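Local coordinates for protein YCGM (Escherichia coli, PDB 1NR9), which belongs to the fumarylacetoacetate hydrolase family and binds a magnesium ion, its exact role being unknown, at residues A[107-110]-A[111-115]; A[152-156]-A[157-161]. One frame throughout, in Å; residues are numbered along the deposited sequence.

Interaction 1: A[107-110]-A[111-115]; sequences RDVQ and GKMKK
Val109 and Met113, a selenomethionine, sit one helical turn apart and run alongside each other, with CG1 of the valine against CG of Met113. Followed outward, the Met113 chain stays close to the turn before it. Its CB is 3.2 Å from Gln110 O; CG is beside the backbone N (chi1 -58°), which brings it next to Val109 O and to 4.1 Å from Val109 CG1. Bends at chi2 and chi3 then fold the chain back, and the terminal CE ends 3.9 Å from Val109 O. Farther out, Met113 also touches Gln118, while Val109 packs on Lys122 and Ala123 of helix 121-124. All of this is built on two turns of the alpha helix 107-116, whose i to i+4 bonds run unbroken from Gly111 N to Lys114 N. The last of them, Lys114 N to Gln110 O, measures 2.7 Å and is close to straight at 168°. The Gln110 side chain is buried against Trp120 and Ala123. Lys114 NZ stands 4.2 Å from NH2 of Arg107, a poorly ordered residue whose NH1 makes a long, weak ion pair with Glu72, a ligand of the magnesium ion.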
ATOM      1  N   ARG A 107     -14.724   6.848   6.487  1.00 35.32           N
ATOM      2  CA  ARG A 107     -14.859   8.307   6.409  1.00 41.58           C
ATOM      3  C   ARG A 107     -14.461   9.079   7.648  1.00 39.59           C
ATOM      4  O   ARG A 107     -13.684  10.024   7.564  1.00 43.97           O
ATOM      5  CB  ARG A 107     -16.281   8.715   6.021  1.00 47.56           C
ATOM      6  CG  ARG A 107     -16.784   8.101   4.734  1.00 65.09           C
ATOM      7  CD  ARG A 107     -15.869   8.301   3.527  1.00 79.02           C
ATOM      8  NE  ARG A 107     -15.807   9.676   3.040  1.00 87.18           N
ATOM      9  CZ  ARG A 107     -15.175  10.034   1.924  1.00 92.43           C
ATOM     10  NH1 ARG A 107     -14.560   9.117   1.184  1.00 92.76           N
ATOM     11  NH2 ARG A 107     -15.146  11.309   1.550  1.00 94.61           N
ATOM     12  N   ASP A 108     -14.999   8.702   8.797  1.00 37.09           N
ATOM     13  CA  ASP A 108     -14.654   9.398  10.034  1.00 35.73           C
ATOM     14  C   ASP A 108     -13.128   9.494  10.173  1.00 32.86           C
ATOM     15  O   ASP A 108     -12.567  10.581  10.342  1.00 29.48           O
ATOM     16  CB  ASP A 108     -15.258   8.653  11.227  1.00 40.36           C
ATOM     17  CG  ASP A 108     -16.775   8.766  11.274  1.00 41.39           C
ATOM     18  OD1 ASP A 108     -17.381   8.939  10.197  1.00 41.48           O
ATOM     19  OD2 ASP A 108     -17.360   8.675  12.380  1.00 43.61           O
ATOM     20  N   VAL A 109     -12.467   8.344  10.074  1.00 29.58           N
ATOM     21  CA  VAL A 109     -11.018   8.260  10.175  1.00 26.06           C
ATOM     22  C   VAL A 109     -10.295   9.089   9.124  1.00 28.15           C
ATOM     23  O   VAL A 109      -9.271   9.716   9.412  1.00 26.82           O
ATOM     24  CB  VAL A 109     -10.543   6.819  10.016  1.00 24.84           C
ATOM     25  CG1 VAL A 109      -9.023   6.782  10.007  1.00 22.95           C
ATOM     26  CG2 VAL A 109     -11.126   5.948  11.128  1.00 18.86           C
ATOM     27  N   GLN A 110     -10.820   9.072   7.903  1.00 27.32           N
ATOM     28  CA  GLN A 110     -10.218   9.821   6.809  1.00 27.30           C
ATOM     29  C   GLN A 110     -10.246  11.313   7.099  1.00 30.36           C
ATOM     30  O   GLN A 110      -9.259  12.016   6.870  1.00 30.92           O
ATOM     31  CB  GLN A 110     -10.962   9.560   5.510  1.00 24.55           C
ATOM     32  CG  GLN A 110     -10.060   9.592   4.301  1.00 23.59           C
ATOM     33  CD  GLN A 110     -10.795   9.961   3.046  1.00 23.75           C
ATOM     34  OE1 GLN A 110     -11.919   9.519   2.822  1.00 25.37           O
ATOM     35  NE2 GLN A 110     -10.161  10.774   2.205  1.00 26.60           N
ATOM     36  N   GLY A 111     -11.391  11.792   7.585  1.00 31.19           N
ATOM     37  CA  GLY A 111     -11.527  13.202   7.911  1.00 31.47           C
ATOM     38  C   GLY A 111     -10.425  13.601   8.877  1.00 32.34           C
ATOM     39  O   GLY A 111      -9.769  14.624   8.699  1.00 31.88           O
ATOM     40  N   LYS A 112     -10.206  12.792   9.905  1.00 34.17           N
ATOM     41  CA  LYS A 112      -9.165  13.104  10.860  1.00 35.16           C
ATOM     42  C   LYS A 112      -7.827  13.151  10.121  1.00 35.98           C
ATOM     43  O   LYS A 112      -7.015  14.049  10.354  1.00 37.78           O
ATOM     44  CB  LYS A 112      -9.146  12.062  11.971  1.00 35.32           C
ATOM     45  CG  LYS A 112     -10.460  11.974  12.729  1.00 42.16           C
ATOM     46  CD  LYS A 112     -10.376  10.973  13.878  1.00 47.51           C
ATOM     47  CE  LYS A 112     -11.695  10.857  14.628  1.00 49.73           C
ATOM     48  NZ  LYS A 112     -11.624   9.829  15.707  1.00 51.70           N
HETATM   49  N   MSE A 113      -7.614  12.199   9.210  1.00 35.14           N
HETATM   50  CA  MSE A 113      -6.377  12.138   8.430  1.00 32.76           C
HETATM   51  C   MSE A 113      -6.184  13.392   7.564  1.00 31.78           C
HETATM   52  O   MSE A 113      -5.139  14.038   7.636  1.00 33.21           O
HETATM   53  CB  MSE A 113      -6.360  10.882   7.543  1.00 33.72           C
HETATM   54  CG  MSE A 113      -6.493   9.547   8.298  1.00 33.71           C
HETATM   55 SE   MSE A 113      -5.048   9.043   9.545  0.87 33.69          SE
HETATM   56  CE  MSE A 113      -5.813   9.715  11.203  1.00 34.61           C
ATOM     57  N   LYS A 114      -7.178  13.745   6.749  1.00 30.05           N
ATOM     58  CA  LYS A 114      -7.063  14.941   5.906  1.00 29.97           C
ATOM     59  C   LYS A 114      -6.736  16.186   6.737  1.00 29.59           C
ATOM     60  O   LYS A 114      -5.751  16.879   6.476  1.00 30.79           O
ATOM     61  CB  LYS A 114      -8.356  15.198   5.132  1.00 27.70           C
ATOM     62  CG  LYS A 114      -8.605  14.292   3.947  1.00 28.32           C
ATOM     63  CD  LYS A 114      -9.936  14.661   3.299  1.00 29.80           C
ATOM     64  CE  LYS A 114     -10.350  13.650   2.247  1.00 33.90           C
ATOM     65  NZ  LYS A 114     -11.760  13.838   1.783  1.00 36.61           N
ATOM     66  N   LYS A 115      -7.568  16.477   7.732  1.00 29.59           N
ATOM     67  CA  LYS A 115      -7.337  17.641   8.579  1.00 31.88           C
ATOM     68  C   LYS A 115      -5.916  17.616   9.145  1.00 29.70           C
ATOM     69  O   LYS A 115      -5.331  18.668   9.421  1.00 29.45           O
ATOM     70  CB  LYS A 115      -8.348  17.683   9.728  1.00 35.07           C
ATOM     71  CG  LYS A 115      -9.720  18.224   9.349  1.00 46.83           C
ATOM     72  CD  LYS A 115     -10.391  17.384   8.267  1.00 57.03           C
ATOM     73  CE  LYS A 115     -11.838  17.807   8.041  1.00 63.07           C
ATOM     74  NZ  LYS A 115     -12.562  16.853   7.155  1.00 66.07           N
TER

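Interaction 2: A[152-156]-A[157-161]; sequences LSVNG and EQRQQ
Val154 CB lies over the centre of one face of the Arg159 guanidinium, 3.6 Å from CZ, while the two side chains cross at a slant. Arg159 reaches this place as an extended chain from CG to NE, and at the edge of the same flat group NE bonds to OE1 of Glu157 at 3.2 Å in a salt bridge. The carboxylate oxygen is met from above its own plane, whereas it lies in the plane of the guanidinium. NH1 of Arg159 has a weak hydrogen bond to Pro200 O.

Backbone bonds close a tight beta hairpin. Val154 and Glu157 form a hydrogen-bonded pair, Val154 N to Glu157 O at 2.7 Å and Glu157 N to Val154 O at 2.9 Å, round a type I' turn whose Gly156 takes backbone angles that suit glycine. Farther along, a classic beta bulge sets both Arg159 and Gln160 against Leu152. Leu152 O therefore accepts two bonds: Arg159 N comes nearly end-on at 2.7 Å, and Gln160 N sits on an in-plane lone pair at 3.2 Å. Leu152 N in turn gives to Gln160 O.

The buried amide of Gln160 is satisfied from outside the hairpin: OE1 accepts from Val73 N, and NE2 bonds Thr194 OG1. Ser153 OG pairs with Thr208 OG1 on the neighbouring strand 206-211, and Asn155 at the turn uses both ends of its amide, OD1 to Glu206 N and ND2 to Asp205 OD1.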
ATOM      1  N   LEU A 152     -25.091   1.045  -7.635  1.00 27.42           N
ATOM      2  CA  LEU A 152     -25.078   0.361  -6.351  1.00 27.20           C
ATOM      3  C   LEU A 152     -26.372   0.625  -5.599  1.00 28.43           C
ATOM      4  O   LEU A 152     -26.761   1.782  -5.370  1.00 27.04           O
ATOM      5  CB  LEU A 152     -23.906   0.832  -5.489  1.00 26.39           C
ATOM      6  CG  LEU A 152     -23.819   0.264  -4.064  1.00 24.58           C
ATOM      7  CD1 LEU A 152     -22.458   0.567  -3.487  1.00 28.30           C
ATOM      8  CD2 LEU A 152     -24.877   0.874  -3.172  1.00 26.71           C
ATOM      9  N   SER A 153     -27.045  -0.441  -5.200  1.00 27.78           N
ATOM     10  CA  SER A 153     -28.269  -0.253  -4.448  1.00 29.56           C
ATOM     11  C   SER A 153     -28.109  -0.887  -3.080  1.00 29.39           C
ATOM     12  O   SER A 153     -27.489  -1.935  -2.934  1.00 30.20           O
ATOM     13  CB  SER A 153     -29.456  -0.875  -5.181  1.00 27.84           C
ATOM     14  OG  SER A 153     -29.284  -2.271  -5.308  1.00 29.60           O
ATOM     15  N   VAL A 154     -28.642  -0.227  -2.067  1.00 30.19           N
ATOM     16  CA  VAL A 154     -28.579  -0.767  -0.724  1.00 31.46           C
ATOM     17  C   VAL A 154     -30.028  -1.010  -0.325  1.00 31.48           C
ATOM     18  O   VAL A 154     -30.863  -0.104  -0.415  1.00 31.36           O
ATOM     19  CB  VAL A 154     -27.933   0.220   0.253  1.00 31.90           C
ATOM     20  CG1 VAL A 154     -27.827  -0.417   1.629  1.00 33.75           C
ATOM     21  CG2 VAL A 154     -26.571   0.620  -0.248  1.00 32.49           C
ATOM     22  N   ASN A 155     -30.322  -2.243   0.076  1.00 32.28           N
ATOM     23  CA  ASN A 155     -31.664  -2.636   0.487  1.00 32.27           C
ATOM     24  C   ASN A 155     -32.775  -2.145  -0.459  1.00 33.49           C
ATOM     25  O   ASN A 155     -33.740  -1.500  -0.030  1.00 33.34           O
ATOM     26  CB  ASN A 155     -31.932  -2.152   1.922  1.00 30.76           C
ATOM     27  CG  ASN A 155     -30.905  -2.689   2.930  1.00 33.06           C
ATOM     28  OD1 ASN A 155     -30.593  -3.885   2.946  1.00 33.98           O
ATOM     29  ND2 ASN A 155     -30.392  -1.805   3.785  1.00 30.66           N
ATOM     30  N   GLY A 156     -32.634  -2.455  -1.745  1.00 32.12           N
ATOM     31  CA  GLY A 156     -33.639  -2.051  -2.717  1.00 31.43           C
ATOM     32  C   GLY A 156     -33.562  -0.610  -3.203  1.00 30.74           C
ATOM     33  O   GLY A 156     -34.156  -0.262  -4.225  1.00 30.71           O
ATOM     34  N   GLU A 157     -32.836   0.233  -2.476  1.00 27.32           N
ATOM     35  CA  GLU A 157     -32.697   1.630  -2.863  1.00 27.41           C
ATOM     36  C   GLU A 157     -31.384   1.896  -3.581  1.00 28.22           C
ATOM     37  O   GLU A 157     -30.310   1.671  -3.014  1.00 29.89           O
ATOM     38  CB  GLU A 157     -32.766   2.533  -1.636  1.00 25.44           C
ATOM     39  CG  GLU A 157     -32.320   3.943  -1.927  1.00 22.89           C
ATOM     40  CD  GLU A 157     -32.248   4.805  -0.683  1.00 26.00           C
ATOM     41  OE1 GLU A 157     -31.666   4.354   0.330  1.00 28.76           O
ATOM     42  OE2 GLU A 157     -32.759   5.943  -0.725  1.00 25.28           O
ATOM     43  N   GLN A 158     -31.463   2.386  -4.817  1.00 29.08           N
ATOM     44  CA  GLN A 158     -30.263   2.692  -5.589  1.00 29.97           C
ATOM     45  C   GLN A 158     -29.617   3.943  -5.011  1.00 27.58           C
ATOM     46  O   GLN A 158     -30.277   4.959  -4.849  1.00 29.56           O
ATOM     47  CB  GLN A 158     -30.611   2.921  -7.057  1.00 32.57           C
ATOM     48  CG  GLN A 158     -29.390   2.939  -7.947  1.00 43.58           C
ATOM     49  CD  GLN A 158     -29.731   3.097  -9.409  1.00 50.69           C
ATOM     50  OE1 GLN A 158     -30.254   4.129  -9.833  1.00 57.88           O
ATOM     51  NE2 GLN A 158     -29.434   2.070 -10.195  1.00 57.16           N
ATOM     52  N   ARG A 159     -28.330   3.881  -4.692  1.00 27.10           N
ATOM     53  CA  ARG A 159     -27.675   5.046  -4.116  1.00 24.08           C
ATOM     54  C   ARG A 159     -26.607   5.637  -5.001  1.00 24.42           C
ATOM     55  O   ARG A 159     -26.216   6.791  -4.832  1.00 24.84           O
ATOM     56  CB  ARG A 159     -27.088   4.693  -2.764  1.00 21.15           C
ATOM     57  CG  ARG A 159     -28.151   4.368  -1.762  1.00 20.99           C
ATOM     58  CD  ARG A 159     -27.546   4.182  -0.420  1.00 24.05           C
ATOM     59  NE  ARG A 159     -28.543   3.814   0.569  1.00 26.09           N
ATOM     60  CZ  ARG A 159     -28.232   3.472   1.814  1.00 28.02           C
ATOM     61  NH1 ARG A 159     -26.948   3.460   2.184  1.00 27.07           N
ATOM     62  NH2 ARG A 159     -29.195   3.156   2.680  1.00 22.98           N
ATOM     63  N   GLN A 160     -26.129   4.840  -5.945  1.00 25.83           N
ATOM     64  CA  GLN A 160     -25.118   5.296  -6.873  1.00 29.46           C
ATOM     65  C   GLN A 160     -25.502   4.849  -8.268  1.00 32.10           C
ATOM     66  O   GLN A 160     -25.874   3.694  -8.490  1.00 32.93           O
ATOM     67  CB  GLN A 160     -23.737   4.766  -6.479  1.00 31.47           C
ATOM     68  CG  GLN A 160     -23.150   5.480  -5.256  1.00 33.84           C
ATOM     69  CD  GLN A 160     -21.668   5.206  -5.065  1.00 35.22           C
ATOM     70  OE1 GLN A 160     -21.276   4.237  -4.417  1.00 35.70           O
ATOM     71  NE2 GLN A 160     -20.835   6.059  -5.646  1.00 40.59           N
ATOM     72  N   GLN A 161     -25.439   5.798  -9.195  1.00 36.72           N
ATOM     73  CA  GLN A 161     -25.772   5.570 -10.586  1.00 41.09           C
ATOM     74  C   GLN A 161     -24.957   6.577 -11.378  1.00 39.60           C
ATOM     75  O   GLN A 161     -24.915   7.755 -11.030  1.00 43.39           O
ATOM     76  CB  GLN A 161     -27.266   5.806 -10.813  1.00 47.80           C
ATOM     77  CG  GLN A 161     -27.653   6.114 -12.252  1.00 68.66           C
ATOM     78  CD  GLN A 161     -27.291   5.000 -13.213  1.00 80.17           C
ATOM     79  OE1 GLN A 161     -27.718   3.858 -13.042  1.00 88.15           O
ATOM     80  NE2 GLN A 161     -26.505   5.328 -14.236  1.00 87.39           N
TER

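From the N terminus, interaction 1 comes first, just after Asp103, which binds the magnesium ion with Glu72. It spans two turns of helix 107-116, closes no long loop, and leads to helix 121-124, which packs against it. Strand 130-137 then returns the chain to the mixed sheet before interaction 2 opens. There, 152-161 turns strand 149-154 back into 157-163, the outermost strand at one side of the four-stranded antiparallel sheet within this chain. The two contacts follow in series, neither nested nor crossed, with centres about 25 Å apart. Strand 69-79 relates to both: it carries Glu72, on the side of interaction 1, and His71 and Val73, which meet the hairpin.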